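Local coordinates for protein PpBBE-like 1 D396N (Physcomitrella patens subsp. patens, PDB 6EO5) that oxidises cellobiose as a flavin-dependent oxidase of the berberine bridge enzyme family, with a bi-covalently attached FAD, here in an engineered variant, at residues F53-V57 / M99-K103; L193-I197 / S445-L449. All blocks are in the same frame, centred on the assembly; numbering follows the deposited sequence.

Overall arrangement
Both contacts are loop or helix packing around the FAD-binding part of a vanillyl-alcohol-oxidase-type flavoenzyme, and their centres lie 26 Å apart with no touch between them. Contact 1 has the shorter span: two loops that follow the neighbouring parallel strands 50-53 and 95-98 meet at a partly buried edge, about 4 Å from the FAD at its Met-99 side chain. Contact 2 spans far more of the chain and is more buried, joining helix 191-200 to helix 446-456 near the C-terminus, with the Ala-196 side chain about 11 Å from the cofactor. Each is built round a phenylalanine, but Phe-102 meets backbone carbonyls and a proline, whereas Phe-195 meets leucine, threonine and serine side chains.

Contact 1: F53-V57 / M99-K103; sequences FPTTV and MEGFK
Phe-102, Pro-54 and Gly-101 give up the most surface here, in a contact of 316 Å² between two loops. Residues 53-57 leave strand 50-53 extended through Phe-53 and Pro-54, and then turn into helix 57-70; Thr-56 is its N-cap, with OG1 bonded to the backbone N of Gln-59. Residues 99-103 leave the adjacent parallel strand 95-98 in a type I turn from Met-99 to Phe-102, closed by Phe-102 N to Met-99 O at 3.1 Å. The loops come closest at Thr-55 and Gly-101, CA to CA 4.7 Å, and Phe-53 CA lies 6.1 Å from Met-99 CA. Pro-54 O is 3.8 Å from Gly-101 CA; a CB on Gly-101 would clash with that oxygen and with Thr-55 CG2. Phe-102, with chi1 m (-74°) and chi2 69°, turns its ring edge to carbonyls of residues 53-57. Pro-54 O, 3.4 Å from Phe-102 CE1, and Thr-56 O, 3.6 Å from Phe-102 CZ, lie at the ring edge, while Pro-54 CB is 3.8 Å from Phe-102 CE1. Val-57 CG2 reaches Phe-102 CE2 at 4.4 Å, and Val-60 of helix 57-70 also touches the ring. Met-99, m at all three chi angles, brings SD to 4.3 Å from Pro-54 CG. The arrangement joins two strand ends of the FAD-binding domain beside the cofactor. With apolar packing and carbonyl oxygens set against an aromatic edge, rather than hydrogen bonds between the loops, the fit probably rests on close shape matching at Gly-101 and Phe-102.

Contact 2: L193-I197 / S445-L449; sequences LYFAI and SLSTL
This is a small helix-to-helix packing contact, 189 Å² in all, between residues 193-197 within helix 191-200 and residues 445-449 at the start of helix 446-456, in the berberine-bridge-enzyme C-terminal region. Residues 193-197 are helical throughout and 446-449 form the other helix's first turn, which Ser-445 precedes, with Ile-197 N to Leu-193 O at 3.1 Å and Leu-449 N to Ser-445 O at 2.9 Å. The backbones come nearest at Ala-196 and Leu-449, CA to CA 6.1 Å. Phe-195, with chi1 t (174°) and chi2 -85°, points toward the second helix and buries the most surface. Its ring edge meets Ser-445 OG, 3.5 Å from CZ, and Leu-449 CD2, 4.1 Å from CE1, while Thr-448 CG2 lies 4.0 Å from CE1. Leu-449 (chi1 m, chi2 t) also places CD2 3.8 Å from both CA and CB of Ala-196, whose small side chain allows this approach. The contact is thus apolar, with the serine hydroxyl at the ring edge. Tyr-205 adds to it, touching Ala-196 and bonding through OH to Leu-449 O. Ile-197, facing away from helix 446-456, packs on strand 170-176, as does Leu-193, so helix 191-200 lies between that sheet and helix 446-456.

Contact 1: F53-V57 / M99-K103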
ATOM      1  N   PHE A  53       3.803  -9.318 -21.028  1.00 76.12           N
ATOM      2  CA  PHE A  53       4.452  -9.856 -19.836  1.00 69.91           C
ATOM      3  C   PHE A  53       5.960  -9.813 -20.042  1.00 70.61           C
ATOM      4  O   PHE A  53       6.575 -10.839 -20.365  1.00 72.09           O
ATOM      5  CB  PHE A  53       3.978 -11.277 -19.551  1.00 68.09           C
ATOM      6  CG  PHE A  53       2.504 -11.374 -19.264  1.00 73.39           C
ATOM      7  CD1 PHE A  53       1.577 -11.361 -20.293  1.00 70.22           C
ATOM      8  CD2 PHE A  53       2.042 -11.486 -17.959  1.00 73.53           C
ATOM      9  CE1 PHE A  53       0.219 -11.455 -20.026  1.00 70.51           C
ATOM     10  CE2 PHE A  53       0.685 -11.577 -17.691  1.00 73.33           C
ATOM     11  CZ  PHE A  53      -0.226 -11.563 -18.726  1.00 67.48           C
ATOM     12  N   PRO A  54       6.588  -8.647 -19.874  1.00 72.11           N
ATOM     13  CA  PRO A  54       8.036  -8.561 -20.081  1.00 72.01           C
ATOM     14  C   PRO A  54       8.780  -9.441 -19.098  1.00 74.47           C
ATOM     15  O   PRO A  54       8.388  -9.568 -17.933  1.00 75.25           O
ATOM     16  CB  PRO A  54       8.356  -7.082 -19.837  1.00 69.24           C
ATOM     17  CG  PRO A  54       7.078  -6.382 -19.888  1.00 76.55           C
ATOM     18  CD  PRO A  54       6.011  -7.350 -19.491  1.00 72.57           C
ATOM     19  N   THR A  55       9.857 -10.056 -19.593  1.00 72.29           N
ATOM     20  CA  THR A  55      10.890 -10.647 -18.754  1.00 77.19           C
ATOM     21  C   THR A  55      12.236  -9.940 -18.877  1.00 74.88           C
ATOM     22  O   THR A  55      13.152 -10.277 -18.121  1.00 73.56           O
ATOM     23  CB  THR A  55      11.074 -12.140 -19.079  1.00 71.27           C
ATOM     24  OG1 THR A  55      11.487 -12.280 -20.442  1.00 80.27           O
ATOM     25  CG2 THR A  55       9.777 -12.899 -18.888  1.00 63.59           C
ATOM     26  N   THR A  56      12.380  -8.970 -19.790  1.00 70.58           N
ATOM     27  CA  THR A  56      13.626  -8.234 -19.979  1.00 73.46           C
ATOM     28  C   THR A  56      13.343  -6.741 -20.102  1.00 77.12           C
ATOM     29  O   THR A  56      12.250  -6.324 -20.496  1.00 78.11           O
ATOM     30  CB  THR A  56      14.391  -8.677 -21.239  1.00 78.98           C
ATOM     31  OG1 THR A  56      13.737  -8.159 -22.412  1.00 79.21           O
ATOM     32  CG2 THR A  56      14.460 -10.191 -21.325  1.00 75.23           C
ATOM     33  N   VAL A  57      14.366  -5.939 -19.787  1.00 76.35           N
ATOM     34  CA  VAL A  57      14.262  -4.490 -19.961  1.00 73.09           C
ATOM     35  C   VAL A  57      14.010  -4.148 -21.421  1.00 77.48           C
ATOM     36  O   VAL A  57      13.259  -3.216 -21.738  1.00 81.30           O
ATOM     37  CB  VAL A  57      15.531  -3.792 -19.437  1.00 69.77           C
ATOM     38  CG1 VAL A  57      15.505  -2.312 -19.783  1.00 63.55           C
ATOM     39  CG2 VAL A  57      15.676  -3.995 -17.948  1.00 65.46           C
ATOM     40  N   MET A  99       4.371  -6.853 -14.869  1.00 65.60           N
ATOM     41  CA  MET A  99       5.788  -7.005 -14.568  1.00 67.55           C
ATOM     42  C   MET A  99       6.107  -8.299 -13.811  1.00 69.91           C
ATOM     43  O   MET A  99       7.143  -8.377 -13.139  1.00 65.69           O
ATOM     44  CB  MET A  99       6.277  -5.791 -13.779  1.00 64.68           C
ATOM     45  CG  MET A  99       6.197  -4.507 -14.569  1.00 68.61           C
ATOM     46  SD  MET A  99       7.337  -4.517 -15.968  1.00 72.70           S
ATOM     47  CE  MET A  99       8.897  -4.207 -15.125  1.00 66.87           C
ATOM     48  N   GLU A 100       5.252  -9.316 -13.939  1.00 69.22           N
ATOM     49  CA  GLU A 100       5.378 -10.545 -13.164  1.00 67.81           C
ATOM     50  C   GLU A 100       6.719 -11.241 -13.365  1.00 74.26           C
ATOM     51  O   GLU A 100       7.170 -11.987 -12.486  1.00 72.65           O
ATOM     52  CB  GLU A 100       4.240 -11.466 -13.570  1.00 74.46           C
ATOM     53  CG  GLU A 100       4.138 -12.785 -12.889  1.00 80.75           C
ATOM     54  CD  GLU A 100       2.911 -13.518 -13.381  1.00 94.69           C
ATOM     55  OE1 GLU A 100       2.630 -13.449 -14.609  1.00 87.75           O
ATOM     56  OE2 GLU A 100       2.210 -14.121 -12.536  1.00104.95           O
ATOM     57  N   GLY A 101       7.365 -11.023 -14.511  1.00 74.08           N
ATOM     58  CA  GLY A 101       8.613 -11.680 -14.829  1.00 64.85           C
ATOM     59  C   GLY A 101       9.850 -11.079 -14.211  1.00 68.70           C
ATOM     60  O   GLY A 101      10.950 -11.598 -14.418  1.00 72.96           O
ATOM     61  N   PHE A 102       9.718 -10.001 -13.447  1.00 70.31           N
ATOM     62  CA  PHE A 102      10.870  -9.336 -12.837  1.00 71.25           C
ATOM     63  C   PHE A 102      10.946  -9.757 -11.372  1.00 75.53           C
ATOM     64  O   PHE A 102      10.418  -9.081 -10.485  1.00 74.65           O
ATOM     65  CB  PHE A 102      10.761  -7.827 -12.988  1.00 66.86           C
ATOM     66  CG  PHE A 102      11.045  -7.344 -14.372  1.00 66.78           C
ATOM     67  CD1 PHE A 102      10.170  -7.620 -15.408  1.00 69.51           C
ATOM     68  CD2 PHE A 102      12.187  -6.605 -14.640  1.00 69.53           C
ATOM     69  CE1 PHE A 102      10.429  -7.171 -16.696  1.00 70.15           C
ATOM     70  CE2 PHE A 102      12.456  -6.148 -15.926  1.00 68.91           C
ATOM     71  CZ  PHE A 102      11.578  -6.435 -16.954  1.00 70.66           C
ATOM     72  N   LYS A 103      11.625 -10.887 -11.117  1.00 73.00           N
ATOM     73  CA  LYS A 103      11.770 -11.440  -9.775  1.00 66.84           C
ATOM     74  C   LYS A 103      13.235 -11.531  -9.356  1.00 70.28           C
ATOM     75  O   LYS A 103      13.607 -12.399  -8.560  1.00 67.73           O
ATOM     76  CB  LYS A 103      11.099 -12.809  -9.678  1.00 62.67           C
ATOM     77  CG  LYS A 103       9.640 -12.807 -10.110  1.00 70.87           C
ATOM     78  CD  LYS A 103       8.683 -12.917  -8.937  1.00 66.02           C
ATOM     79  CE  LYS A 103       7.234 -12.704  -9.390  1.00 68.01           C
ATOM     80  NZ  LYS A 103       6.431 -13.954  -9.536  1.00 72.16           N
TER

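Contact 2: L193-I197 / S445-L449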
ATOM      1  N   LEU A 193      13.798  12.683  -9.915  1.00 68.75           N
ATOM      2  CA  LEU A 193      13.062  11.440 -10.107  1.00 66.11           C
ATOM      3  C   LEU A 193      13.067  10.600  -8.834  1.00 67.49           C
ATOM      4  O   LEU A 193      12.075   9.932  -8.512  1.00 67.85           O
ATOM      5  CB  LEU A 193      13.674  10.674 -11.275  1.00 61.62           C
ATOM      6  CG  LEU A 193      12.920   9.466 -11.803  1.00 65.79           C
ATOM      7  CD1 LEU A 193      11.544   9.873 -12.246  1.00 67.15           C
ATOM      8  CD2 LEU A 193      13.697   8.876 -12.953  1.00 70.33           C
ATOM      9  N   TYR A 194      14.175  10.634  -8.088  1.00 63.92           N
ATOM     10  CA  TYR A 194      14.263   9.855  -6.861  1.00 63.94           C
ATOM     11  C   TYR A 194      13.305  10.396  -5.804  1.00 61.18           C
ATOM     12  O   TYR A 194      12.670   9.626  -5.081  1.00 59.57           O
ATOM     13  CB  TYR A 194      15.713   9.842  -6.363  1.00 61.40           C
ATOM     14  CG  TYR A 194      15.970   9.020  -5.115  1.00 59.40           C
ATOM     15  CD1 TYR A 194      15.677   7.657  -5.070  1.00 61.05           C
ATOM     16  CD2 TYR A 194      16.534   9.607  -3.984  1.00 62.29           C
ATOM     17  CE1 TYR A 194      15.929   6.904  -3.920  1.00 58.81           C
ATOM     18  CE2 TYR A 194      16.793   8.869  -2.836  1.00 59.53           C
ATOM     19  CZ  TYR A 194      16.484   7.527  -2.809  1.00 59.77           C
ATOM     20  OH  TYR A 194      16.736   6.821  -1.658  1.00 61.96           O
ATOM     21  N   PHE A 195      13.181  11.718  -5.712  1.00 61.41           N
ATOM     22  CA  PHE A 195      12.174  12.325  -4.840  1.00 63.37           C
ATOM     23  C   PHE A 195      10.762  11.889  -5.231  1.00 62.36           C
ATOM     24  O   PHE A 195       9.953  11.507  -4.373  1.00 60.43           O
ATOM     25  CB  PHE A 195      12.319  13.843  -4.903  1.00 58.95           C
ATOM     26  CG  PHE A 195      11.267  14.598  -4.170  1.00 57.80           C
ATOM     27  CD1 PHE A 195      10.047  14.887  -4.775  1.00 59.20           C
ATOM     28  CD2 PHE A 195      11.515  15.086  -2.903  1.00 60.19           C
ATOM     29  CE1 PHE A 195       9.077  15.608  -4.116  1.00 55.41           C
ATOM     30  CE2 PHE A 195      10.543  15.816  -2.229  1.00 60.85           C
ATOM     31  CZ  PHE A 195       9.324  16.073  -2.839  1.00 59.09           C
ATOM     32  N   ALA A 196      10.452  11.931  -6.527  1.00 57.15           N
ATOM     33  CA  ALA A 196       9.086  11.671  -6.971  1.00 59.22           C
ATOM     34  C   ALA A 196       8.648  10.238  -6.682  1.00 62.87           C
ATOM     35  O   ALA A 196       7.488  10.008  -6.309  1.00 64.23           O
ATOM     36  CB  ALA A 196       8.952  11.975  -8.464  1.00 56.46           C
ATOM     37  N   ILE A 197       9.537   9.254  -6.873  1.00 59.67           N
ATOM     38  CA  ILE A 197       9.089   7.863  -6.821  1.00 57.86           C
ATOM     39  C   ILE A 197       8.888   7.392  -5.382  1.00 58.06           C
ATOM     40  O   ILE A 197       8.213   6.379  -5.160  1.00 57.67           O
ATOM     41  CB  ILE A 197      10.046   6.915  -7.580  1.00 63.50           C
ATOM     42  CG1 ILE A 197      11.422   6.851  -6.916  1.00 63.42           C
ATOM     43  CG2 ILE A 197      10.190   7.306  -9.047  1.00 56.97           C
ATOM     44  CD1 ILE A 197      11.568   5.704  -5.905  1.00 61.01           C
ATOM     45  N   SER A 445       4.302  19.301  -1.853  1.00 61.08           N
ATOM     46  CA  SER A 445       5.244  18.742  -2.807  1.00 60.58           C
ATOM     47  C   SER A 445       4.664  18.601  -4.204  1.00 58.71           C
ATOM     48  O   SER A 445       5.376  18.165  -5.110  1.00 59.96           O
ATOM     49  CB  SER A 445       5.746  17.370  -2.315  1.00 59.72           C
ATOM     50  OG  SER A 445       6.611  17.501  -1.193  1.00 60.64           O
ATOM     51  N   LEU A 446       3.395  18.966  -4.408  1.00 60.76           N
ATOM     52  CA  LEU A 446       2.743  18.656  -5.682  1.00 60.89           C
ATOM     53  C   LEU A 446       3.304  19.496  -6.829  1.00 62.71           C
ATOM     54  O   LEU A 446       3.495  18.978  -7.937  1.00 62.37           O
ATOM     55  CB  LEU A 446       1.232  18.829  -5.553  1.00 57.75           C
ATOM     56  CG  LEU A 446       0.385  18.687  -6.817  1.00 60.62           C
ATOM     57  CD1 LEU A 446       0.591  17.333  -7.488  1.00 56.73           C
ATOM     58  CD2 LEU A 446      -1.077  18.914  -6.476  1.00 52.96           C
ATOM     59  N   SER A 447       3.600  20.780  -6.580  1.00 59.01           N
ATOM     60  CA  SER A 447       4.280  21.604  -7.583  1.00 62.73           C
ATOM     61  C   SER A 447       5.564  20.939  -8.064  1.00 63.17           C
ATOM     62  O   SER A 447       5.801  20.811  -9.272  1.00 64.47           O
ATOM     63  CB  SER A 447       4.606  22.992  -7.017  1.00 66.90           C
ATOM     64  OG  SER A 447       3.538  23.533  -6.263  1.00 74.74           O
ATOM     65  N   THR A 448       6.413  20.522  -7.124  1.00 60.84           N
ATOM     66  CA  THR A 448       7.629  19.802  -7.488  1.00 63.15           C
ATOM     67  C   THR A 448       7.301  18.556  -8.299  1.00 62.62           C
ATOM     68  O   THR A 448       7.955  18.276  -9.310  1.00 62.26           O
ATOM     69  CB  THR A 448       8.424  19.448  -6.228  1.00 61.81           C
ATOM     70  OG1 THR A 448       8.767  20.656  -5.538  1.00 65.24           O
ATOM     71  CG2 THR A 448       9.682  18.704  -6.575  1.00 56.94           C
ATOM     72  N   LEU A 449       6.263  17.819  -7.901  1.00 61.12           N
ATOM     73  CA  LEU A 449       5.914  16.618  -8.644  1.00 60.23           C
ATOM     74  C   LEU A 449       5.548  16.955 -10.089  1.00 64.33           C
ATOM     75  O   LEU A 449       5.999  16.275 -11.021  1.00 61.66           O
ATOM     76  CB  LEU A 449       4.792  15.871  -7.921  1.00 58.40           C
ATOM     77  CG  LEU A 449       5.269  15.271  -6.587  1.00 57.24           C
ATOM     78  CD1 LEU A 449       4.140  14.682  -5.774  1.00 53.99           C
ATOM     79  CD2 LEU A 449       6.332  14.219  -6.832  1.00 58.52           C
TER